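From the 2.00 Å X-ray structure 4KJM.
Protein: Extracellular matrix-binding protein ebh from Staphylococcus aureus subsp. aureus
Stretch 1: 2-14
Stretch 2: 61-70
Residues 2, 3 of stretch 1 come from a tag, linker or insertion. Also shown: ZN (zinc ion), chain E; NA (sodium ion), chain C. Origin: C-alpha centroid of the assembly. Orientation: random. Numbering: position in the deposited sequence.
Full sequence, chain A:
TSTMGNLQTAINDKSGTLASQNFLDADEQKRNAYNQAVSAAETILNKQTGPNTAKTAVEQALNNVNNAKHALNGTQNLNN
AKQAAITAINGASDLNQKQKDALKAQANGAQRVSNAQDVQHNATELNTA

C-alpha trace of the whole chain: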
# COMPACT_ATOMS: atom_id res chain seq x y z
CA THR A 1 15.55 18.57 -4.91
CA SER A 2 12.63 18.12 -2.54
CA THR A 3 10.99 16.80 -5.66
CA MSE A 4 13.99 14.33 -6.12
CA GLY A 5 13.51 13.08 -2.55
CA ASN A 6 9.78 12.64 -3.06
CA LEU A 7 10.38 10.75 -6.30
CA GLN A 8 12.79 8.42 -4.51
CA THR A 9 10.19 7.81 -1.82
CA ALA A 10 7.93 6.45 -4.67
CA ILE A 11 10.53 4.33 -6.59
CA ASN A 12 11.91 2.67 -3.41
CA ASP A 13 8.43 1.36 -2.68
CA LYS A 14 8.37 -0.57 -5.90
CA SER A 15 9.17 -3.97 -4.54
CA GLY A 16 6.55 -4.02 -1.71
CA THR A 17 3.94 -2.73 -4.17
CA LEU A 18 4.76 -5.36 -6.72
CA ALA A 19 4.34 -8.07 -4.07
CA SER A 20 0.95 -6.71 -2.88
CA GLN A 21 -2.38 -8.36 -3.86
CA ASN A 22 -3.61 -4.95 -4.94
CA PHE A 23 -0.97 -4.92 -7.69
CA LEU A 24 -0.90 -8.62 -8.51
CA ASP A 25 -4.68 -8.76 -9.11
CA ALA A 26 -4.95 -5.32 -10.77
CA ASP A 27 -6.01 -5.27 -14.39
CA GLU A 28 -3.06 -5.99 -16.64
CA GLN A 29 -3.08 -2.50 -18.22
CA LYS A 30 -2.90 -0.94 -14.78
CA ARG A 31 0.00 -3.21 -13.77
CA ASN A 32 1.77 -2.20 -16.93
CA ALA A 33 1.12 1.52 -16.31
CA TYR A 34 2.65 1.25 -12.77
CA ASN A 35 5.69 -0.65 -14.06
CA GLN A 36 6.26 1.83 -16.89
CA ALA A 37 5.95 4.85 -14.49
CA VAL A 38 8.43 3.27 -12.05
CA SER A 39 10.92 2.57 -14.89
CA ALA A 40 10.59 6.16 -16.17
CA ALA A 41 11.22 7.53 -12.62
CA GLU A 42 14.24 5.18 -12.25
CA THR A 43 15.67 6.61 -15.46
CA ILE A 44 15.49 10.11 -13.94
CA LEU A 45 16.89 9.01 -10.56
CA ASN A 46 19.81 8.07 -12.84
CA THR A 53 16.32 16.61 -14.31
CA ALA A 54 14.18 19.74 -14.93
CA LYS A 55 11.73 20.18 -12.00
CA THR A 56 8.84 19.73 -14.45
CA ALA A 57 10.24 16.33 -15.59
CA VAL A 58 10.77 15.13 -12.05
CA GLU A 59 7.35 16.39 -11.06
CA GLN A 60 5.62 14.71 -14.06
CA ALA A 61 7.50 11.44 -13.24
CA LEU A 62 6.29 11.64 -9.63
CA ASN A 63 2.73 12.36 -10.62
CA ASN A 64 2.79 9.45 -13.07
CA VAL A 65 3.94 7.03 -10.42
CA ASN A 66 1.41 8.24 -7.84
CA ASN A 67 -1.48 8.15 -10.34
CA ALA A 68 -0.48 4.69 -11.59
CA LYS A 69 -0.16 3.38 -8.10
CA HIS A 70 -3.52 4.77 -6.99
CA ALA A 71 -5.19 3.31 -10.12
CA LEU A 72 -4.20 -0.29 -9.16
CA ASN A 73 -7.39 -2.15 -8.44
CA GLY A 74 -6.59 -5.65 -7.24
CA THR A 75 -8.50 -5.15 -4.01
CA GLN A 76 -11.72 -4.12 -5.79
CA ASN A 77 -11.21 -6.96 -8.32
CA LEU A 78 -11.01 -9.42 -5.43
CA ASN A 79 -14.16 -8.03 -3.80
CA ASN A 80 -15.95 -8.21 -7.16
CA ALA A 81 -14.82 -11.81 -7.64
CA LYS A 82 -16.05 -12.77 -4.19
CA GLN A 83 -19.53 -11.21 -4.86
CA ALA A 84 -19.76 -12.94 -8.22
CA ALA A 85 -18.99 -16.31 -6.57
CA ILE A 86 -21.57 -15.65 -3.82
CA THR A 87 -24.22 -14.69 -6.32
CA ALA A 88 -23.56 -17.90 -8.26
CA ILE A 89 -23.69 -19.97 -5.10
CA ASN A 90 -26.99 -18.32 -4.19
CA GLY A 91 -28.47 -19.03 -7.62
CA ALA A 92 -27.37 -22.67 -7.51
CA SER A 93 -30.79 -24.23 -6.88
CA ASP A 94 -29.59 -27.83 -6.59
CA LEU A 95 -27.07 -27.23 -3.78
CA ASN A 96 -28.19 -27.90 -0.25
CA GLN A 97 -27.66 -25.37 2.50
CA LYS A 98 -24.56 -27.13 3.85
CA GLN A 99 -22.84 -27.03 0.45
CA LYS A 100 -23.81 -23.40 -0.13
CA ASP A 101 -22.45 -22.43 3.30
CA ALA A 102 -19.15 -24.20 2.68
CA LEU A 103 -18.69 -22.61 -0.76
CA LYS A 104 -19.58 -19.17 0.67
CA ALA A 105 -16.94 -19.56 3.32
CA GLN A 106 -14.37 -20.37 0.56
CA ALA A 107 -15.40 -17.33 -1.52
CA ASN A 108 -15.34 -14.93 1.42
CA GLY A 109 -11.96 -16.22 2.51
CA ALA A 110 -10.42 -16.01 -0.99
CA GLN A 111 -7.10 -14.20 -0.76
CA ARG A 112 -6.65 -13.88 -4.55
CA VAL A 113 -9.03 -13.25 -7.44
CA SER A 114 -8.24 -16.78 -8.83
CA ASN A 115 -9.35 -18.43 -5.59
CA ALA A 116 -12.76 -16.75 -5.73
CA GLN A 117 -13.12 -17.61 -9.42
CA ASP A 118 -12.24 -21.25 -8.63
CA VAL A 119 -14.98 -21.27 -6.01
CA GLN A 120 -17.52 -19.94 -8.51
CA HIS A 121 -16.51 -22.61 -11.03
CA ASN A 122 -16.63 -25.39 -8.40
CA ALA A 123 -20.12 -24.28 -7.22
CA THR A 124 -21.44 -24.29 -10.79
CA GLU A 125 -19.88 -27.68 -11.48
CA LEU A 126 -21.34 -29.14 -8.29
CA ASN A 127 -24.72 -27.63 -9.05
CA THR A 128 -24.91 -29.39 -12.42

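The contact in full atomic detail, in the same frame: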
# COMPACT_ATOMS: atom_id res chain seq x y z
N SER A 2 13.69 18.66 -3.37
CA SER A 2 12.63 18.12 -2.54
C SER A 2 11.78 17.22 -3.43
O SER A 2 11.28 16.19 -2.99
CB SER A 2 11.81 19.23 -1.88
OG SER A 2 10.74 19.61 -2.69
N THR A 3 11.64 17.62 -4.70
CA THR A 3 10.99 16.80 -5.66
C THR A 3 11.87 15.52 -5.82
O THR A 3 11.31 14.47 -5.77
CB THR A 3 10.60 17.49 -7.01
OG1 THR A 3 9.94 18.72 -6.77
CG2 THR A 3 9.62 16.61 -7.81
N MSE A 4 13.20 15.59 -5.93
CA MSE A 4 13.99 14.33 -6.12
C MSE A 4 13.75 13.36 -4.96
O MSE A 4 13.51 12.18 -5.18
CB MSE A 4 15.47 14.50 -6.39
CG MSE A 4 15.75 15.04 -7.78
SE MSE A 4 15.58 13.68 -9.22
CE MSE A 4 16.67 14.53 -10.62
N GLY A 5 13.83 13.84 -3.73
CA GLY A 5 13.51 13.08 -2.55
C GLY A 5 12.13 12.41 -2.55
O GLY A 5 11.98 11.26 -2.18
N ASN A 6 11.13 13.17 -2.93
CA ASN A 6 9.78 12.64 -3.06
C ASN A 6 9.71 11.55 -4.11
O ASN A 6 9.01 10.58 -3.93
CB ASN A 6 8.78 13.73 -3.36
CG ASN A 6 8.33 14.47 -2.12
OD1 ASN A 6 9.13 14.85 -1.30
ND2 ASN A 6 7.02 14.64 -1.98
N LEU A 7 10.39 11.74 -5.24
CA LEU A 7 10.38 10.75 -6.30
C LEU A 7 10.99 9.45 -5.81
O LEU A 7 10.47 8.37 -6.03
CB LEU A 7 11.15 11.29 -7.52
CG LEU A 7 11.10 10.42 -8.80
CD1 LEU A 7 9.67 10.15 -9.22
CD2 LEU A 7 11.87 11.06 -9.92
N GLN A 8 12.11 9.57 -5.11
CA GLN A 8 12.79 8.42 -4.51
C GLN A 8 11.90 7.68 -3.57
O GLN A 8 11.91 6.46 -3.56
CB GLN A 8 14.06 8.95 -3.80
CG GLN A 8 15.09 9.36 -4.80
CD GLN A 8 16.23 8.40 -4.76
OE1 GLN A 8 17.39 8.79 -4.45
NE2 GLN A 8 15.89 7.12 -4.93
N THR A 9 11.15 8.42 -2.74
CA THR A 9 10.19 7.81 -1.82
C THR A 9 9.19 6.86 -2.63
O THR A 9 9.02 5.65 -2.33
CB THR A 9 9.53 8.92 -0.95
OG1 THR A 9 10.52 9.58 -0.12
CG2 THR A 9 8.48 8.36 -0.06
N ALA A 10 8.68 7.35 -3.76
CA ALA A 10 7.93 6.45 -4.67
C ALA A 10 8.73 5.28 -5.34
O ALA A 10 8.24 4.15 -5.40
CB ALA A 10 7.20 7.33 -5.68
N ILE A 11 9.92 5.45 -5.89
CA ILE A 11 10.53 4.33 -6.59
C ILE A 11 10.96 3.20 -5.59
O ILE A 11 10.91 2.03 -5.89
CB ILE A 11 11.62 4.67 -7.67
CG1 ILE A 11 12.99 4.68 -7.12
CG2 ILE A 11 11.38 5.97 -8.38
CD1 ILE A 11 13.75 3.41 -7.42
N ASN A 12 11.38 3.59 -4.40
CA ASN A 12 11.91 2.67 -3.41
C ASN A 12 10.78 1.81 -2.80
O ASN A 12 11.01 0.88 -2.06
CB ASN A 12 12.62 3.45 -2.30
CG ASN A 12 14.00 3.93 -2.69
OD1 ASN A 12 14.58 3.49 -3.68
ND2 ASN A 12 14.54 4.83 -1.90
N ASP A 13 9.55 2.14 -3.14
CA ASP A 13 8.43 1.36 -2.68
C ASP A 13 7.93 0.30 -3.66
O ASP A 13 7.02 -0.44 -3.40
CB ASP A 13 7.28 2.25 -2.33
CG ASP A 13 6.26 1.54 -1.55
OD1 ASP A 13 6.69 0.74 -0.73
OD2 ASP A 13 5.09 1.78 -1.76
N LYS A 14 8.58 0.30 -4.79
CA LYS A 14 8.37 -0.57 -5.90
C LYS A 14 8.21 -2.03 -5.46
O LYS A 14 7.23 -2.65 -5.75
CB LYS A 14 9.56 -0.39 -6.82
CG LYS A 14 9.66 -1.26 -8.03
CD LYS A 14 11.06 -1.13 -8.60
CE LYS A 14 11.48 -2.22 -9.57
NZ LYS A 14 12.37 -1.69 -10.65
N ALA A 61 7.17 12.85 -13.58
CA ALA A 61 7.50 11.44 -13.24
C ALA A 61 6.84 11.01 -11.93
O ALA A 61 6.35 9.89 -11.80
CB ALA A 61 8.98 11.28 -13.14
N LEU A 62 6.88 11.90 -10.94
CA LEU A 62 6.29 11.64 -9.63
C LEU A 62 4.78 11.46 -9.70
O LEU A 62 4.24 10.49 -9.16
CB LEU A 62 6.65 12.75 -8.68
CG LEU A 62 6.07 12.77 -7.29
CD1 LEU A 62 6.27 11.48 -6.56
CD2 LEU A 62 6.75 13.92 -6.54
N ASN A 63 4.13 12.38 -10.40
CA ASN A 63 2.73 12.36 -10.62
C ASN A 63 2.35 11.07 -11.31
O ASN A 63 1.39 10.43 -10.93
CB ASN A 63 2.40 13.53 -11.53
CG ASN A 63 0.93 13.78 -11.67
OD1 ASN A 63 0.21 13.82 -10.68
ND2 ASN A 63 0.50 14.10 -12.91
N ASN A 64 3.11 10.66 -12.31
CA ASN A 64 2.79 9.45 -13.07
C ASN A 64 2.90 8.19 -12.24
O ASN A 64 2.09 7.31 -12.33
CB ASN A 64 3.70 9.35 -14.29
CG ASN A 64 3.34 10.39 -15.35
OD1 ASN A 64 2.28 10.99 -15.28
ND2 ASN A 64 4.22 10.59 -16.33
N VAL A 65 3.88 8.13 -11.36
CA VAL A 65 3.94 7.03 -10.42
C VAL A 65 2.76 7.06 -9.44
O VAL A 65 2.15 6.03 -9.22
CB VAL A 65 5.23 7.01 -9.54
CG1 VAL A 65 5.21 5.82 -8.56
CG2 VAL A 65 6.47 6.86 -10.42
N ASN A 66 2.46 8.21 -8.83
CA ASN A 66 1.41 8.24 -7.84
C ASN A 66 0.05 7.87 -8.45
O ASN A 66 -0.70 7.10 -7.89
CB ASN A 66 1.35 9.61 -7.14
CG ASN A 66 2.58 9.84 -6.22
OD1 ASN A 66 3.22 8.93 -5.80
ND2 ASN A 66 2.88 11.04 -5.95
N ASN A 67 -0.24 8.43 -9.63
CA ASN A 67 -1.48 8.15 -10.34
C ASN A 67 -1.55 6.70 -10.73
O ASN A 67 -2.62 6.06 -10.57
CB ASN A 67 -1.56 9.07 -11.58
CG ASN A 67 -1.86 10.50 -11.20
OD1 ASN A 67 -2.33 10.74 -10.10
ND2 ASN A 67 -1.62 11.44 -12.09
N ALA A 68 -0.44 6.12 -11.20
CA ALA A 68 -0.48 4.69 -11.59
C ALA A 68 -0.70 3.82 -10.38
O ALA A 68 -1.42 2.80 -10.42
CB ALA A 68 0.75 4.24 -12.34
N LYS A 69 -0.02 4.15 -9.30
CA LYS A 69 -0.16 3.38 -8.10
C LYS A 69 -1.61 3.42 -7.54
O LYS A 69 -2.18 2.41 -7.14
CB LYS A 69 0.86 3.81 -7.04
CG LYS A 69 0.87 2.85 -5.87
CD LYS A 69 1.80 3.33 -4.78
CE LYS A 69 1.86 2.32 -3.65
NZ LYS A 69 2.98 2.71 -2.75
N HIS A 70 -2.18 4.62 -7.49
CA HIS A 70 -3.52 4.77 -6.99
C HIS A 70 -4.57 4.07 -7.86
O HIS A 70 -5.55 3.52 -7.34
CB HIS A 70 -3.87 6.27 -6.87
CG HIS A 70 -5.14 6.50 -6.16
ND1 HIS A 70 -5.24 6.52 -4.78
CD2 HIS A 70 -6.40 6.75 -6.63
CE1 HIS A 70 -6.49 6.76 -4.43
NE2 HIS A 70 -7.21 6.93 -5.53
ZN ZN E . 5.75 -0.09 0.71
NA NA C . -6.20 1.68 -5.93
O HOH W 1 4.15 -0.37 -0.06
O HOH W 2 -4.00 1.55 -5.25
O HOH W 3 -7.06 -0.24 -4.78
O HOH W 4 -8.56 1.99 -6.63
O HOH W 5 7.37 -1.02 2.20

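Residues 2-14 and 61-70 bring two helices of one chain together with their N-to-C directions 30° apart and their axes 9.6 Å apart at closest approach. The contact is mostly apolar, burying 371 Å² in all, and its polar bonding across the stretches is concentrated at a single pair, Asp13 and Lys69.

Leu62 is the knob of the packing. Its side chain sits among Thr3, a tag residue, and Asn6, Leu7 and Ala10, with Leu62 CD2 3.8 Å from Asn6 CB and 4.1 Å from Thr3 CG2. Leu7 answers from the first helix: its CD1 lies 3.7 Å from Leu62 CA and 4.1 Å from Ala61 CB. One turn further on, the small side chain of Ala10 points toward the second helix, and its CB packs 3.8 Å from Val65 CG1.

Backbone donors and acceptors are largely satisfied within each helix. Within the first helix, Leu7 N donates to Thr3 O (2.9 Å) and Ala10 N to Asn6 O (3.3 Å); within the second, Val65 N donates to Ala61 O (3.1 Å) and Asn66 N to Leu62 O (2.9 Å). A type I turn from Ile11 to Lys14 carries Asp13, whose N bonds Ala10 O at 3.3 Å.

The carboxylate of Asp13 serves several partners. Asp13 OD2 accepts a hydrogen bond from Lys69 NZ at 2.5 Å, a short salt bridge reached by a lysine side chain extended with all four chi angles t. Asp13 OD1 binds the zinc ion at 1.9 Å. Water 1, itself 1.8 Å from ZN, donates a weak hydrogen bond to Asp13 OD2 (2.9 Å). Lys69 O accepts a hydrogen bond from water 2 at 2.8 Å. The sodium ion is coordinated by that same water, and also by His70 O, which lies 2.4 Å from NA.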